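Local atomic coordinates of probable translation initiation factor eIF-2B subunit epsilon (Schizosaccharomyces pombe, PDB entry 5B04), a protein that forms part of the eIF2B complex, which catalyses the exchange of GDP for GTP on the gamma subunit of translation initiation factor eIF2. Residues I[23-28]-I[70-75]. Residues are numbered along the deposited sequence; the frame is centred on the assembly and turned at random.
Sequences LSDSYN and CCAHAG
The carboxylate of Asp25 turns one face to Cys71, whose backbone N lies over it, 3.7 Å from Asp25 CG. On the same face, Cys71 CB stands between the two oxygens, 3.7 Å from both OD1 and OD2 of Asp25. Beyond Asp25 OD1 sits the methyl of Ala72, with CB 3.4 Å from that oxygen. The amide of Asn28, on the opposite side of the carboxylate, reaches the same methyl at a looser 4.1 Å from ND2 to Ala72 CB.

One hydrogen bond joins the segments: Ala72 N donates to Asp25 OD1 at 2.9 Å. The bond is bent, 141° at the hydrogen. Its donor comes from the Cys71 side, 48° out of the carboxylate plane. Anti to the backbone N (chi1 -169°), CG of Asp25 is set against Cys71, at the start of the type II turn Cys71–Ala74 that leads into helix 74-83. Behind Asp25, Ser24 and Cys70 meet through their CB atoms, and both side chains also touch Ile77 of that helix.

The contact joins the loops that follow neighbouring parallel strands 19-23 and 65-70 of the nucleotidyltransferase-like domain; in catalytic relatives, the loop after the first strand binds nucleotide. An alanine at Asp25 would probably leave Ala72 N without this acceptor and the turn less firmly tied to the loop. The bond's hold on the turn's first peptide probably depends on the carboxylate resting against Cys71.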
loop_
_atom_site.group_PDB
_atom_site.type_symbol
_atom_site.label_atom_id
_atom_site.label_comp_id
_atom_site.label_asym_id
_atom_site.label_seq_id
_atom_site.Cartn_x
_atom_site.Cartn_y
_atom_site.Cartn_z
ATOM N N LEU I 23 52.091 36.292 -8.046
ATOM C CA LEU I 23 53.328 36.634 -7.360
ATOM C C LEU I 23 53.775 35.502 -6.453
ATOM O O LEU I 23 53.569 35.547 -5.240
ATOM C CB LEU I 23 53.172 37.918 -6.548
ATOM C CG LEU I 23 53.607 39.208 -7.241
ATOM C CD1 LEU I 23 52.562 39.668 -8.245
ATOM C CD2 LEU I 23 53.893 40.284 -6.211
ATOM N N SER I 24 54.387 34.483 -7.045
ATOM C CA SER I 24 55.012 33.424 -6.271
ATOM C C SER I 24 56.189 34.007 -5.500
ATOM O O SER I 24 56.550 35.167 -5.702
ATOM C CB SER I 24 55.473 32.281 -7.177
ATOM O OG SER I 24 56.057 31.235 -6.422
ATOM N N ASP I 25 56.675 33.264 -4.538
ATOM C CA ASP I 25 57.839 33.702 -3.824
ATOM C C ASP I 25 57.480 34.784 -2.863
ATOM O O ASP I 25 58.350 35.343 -2.232
ATOM C CB ASP I 25 58.851 34.267 -4.798
ATOM C CG ASP I 25 60.183 34.505 -4.162
ATOM O OD1 ASP I 25 60.997 33.575 -4.144
ATOM O OD2 ASP I 25 60.430 35.621 -3.686
ATOM N N SER I 26 56.207 35.106 -2.762
ATOM C CA SER I 26 55.807 36.192 -1.909
ATOM C C SER I 26 56.084 35.891 -0.470
ATOM O O SER I 26 56.567 36.738 0.256
ATOM C CB SER I 26 54.345 36.496 -2.099
ATOM O OG SER I 26 54.200 37.522 -3.041
ATOM N N TYR I 27 55.775 34.683 -0.044
ATOM C CA TYR I 27 55.882 34.367 1.364
ATOM C C TYR I 27 56.988 33.419 1.717
ATOM O O TYR I 27 57.126 33.022 2.844
ATOM C CB TYR I 27 54.548 33.897 1.893
ATOM C CG TYR I 27 53.506 34.931 1.668
ATOM C CD1 TYR I 27 53.356 35.975 2.535
ATOM C CD2 TYR I 27 52.715 34.892 0.566
ATOM C CE1 TYR I 27 52.421 36.947 2.315
ATOM C CE2 TYR I 27 51.771 35.850 0.344
ATOM C CZ TYR I 27 51.638 36.875 1.220
ATOM O OH TYR I 27 50.693 37.822 0.993
ATOM N N ASN I 28 57.828 33.094 0.758
ATOM C CA ASN I 28 58.972 32.263 1.024
ATOM C C ASN I 28 59.606 33.039 2.132
ATOM O O ASN I 28 59.309 34.202 2.263
ATOM C CB ASN I 28 59.767 32.109 -0.253
ATOM C CG ASN I 28 60.381 30.749 -0.392
ATOM O OD1 ASN I 28 60.456 29.989 0.569
ATOM N ND2 ASN I 28 60.828 30.430 -1.585
ATOM N N CYS I 70 58.587 35.168 -9.948
ATOM C CA CYS I 70 59.274 34.273 -9.025
ATOM C C CYS I 70 60.761 34.595 -8.915
ATOM O O CYS I 70 61.404 34.949 -9.902
ATOM C CB CYS I 70 59.085 32.822 -9.466
ATOM S SG CYS I 70 59.652 32.472 -11.145
ATOM N N CYS I 71 61.301 34.466 -7.707
ATOM C CA CYS I 71 62.709 34.754 -7.463
ATOM C C CYS I 71 63.482 33.513 -7.022
ATOM O O CYS I 71 64.157 32.876 -7.829
ATOM C CB CYS I 71 62.855 35.853 -6.411
ATOM S SG CYS I 71 64.549 36.095 -5.831
ATOM N N ALA I 72 63.382 33.180 -5.738
ATOM C CA ALA I 72 64.130 32.057 -5.180
ATOM C C ALA I 72 63.679 30.728 -5.777
ATOM O O ALA I 72 62.481 30.465 -5.896
ATOM C CB ALA I 72 63.996 32.030 -3.665
ATOM N N HIS I 73 64.656 29.905 -6.151
ATOM C CA HIS I 73 64.418 28.590 -6.743
ATOM C C HIS I 73 63.572 28.668 -8.009
ATOM O O HIS I 73 62.824 27.742 -8.318
ATOM C CB HIS I 73 63.747 27.657 -5.732
ATOM C CG HIS I 73 64.598 27.339 -4.544
ATOM N ND1 HIS I 73 65.690 26.503 -4.612
ATOM C CD2 HIS I 73 64.513 27.742 -3.254
ATOM C CE1 HIS I 73 66.244 26.406 -3.416
ATOM N NE2 HIS I 73 65.549 27.148 -2.574
ATOM N N ALA I 74 63.704 29.769 -8.745
ATOM C CA ALA I 74 62.937 29.975 -9.969
ATOM C C ALA I 74 63.259 28.913 -11.016
ATOM O O ALA I 74 62.486 28.696 -11.949
ATOM C CB ALA I 74 63.194 31.365 -10.530
ATOM N N GLY I 75 64.408 28.260 -10.861
ATOM C CA GLY I 75 64.781 27.158 -11.727
ATOM C C GLY I 75 63.817 26.002 -11.561
ATOM O O GLY I 75 63.324 25.446 -12.544
#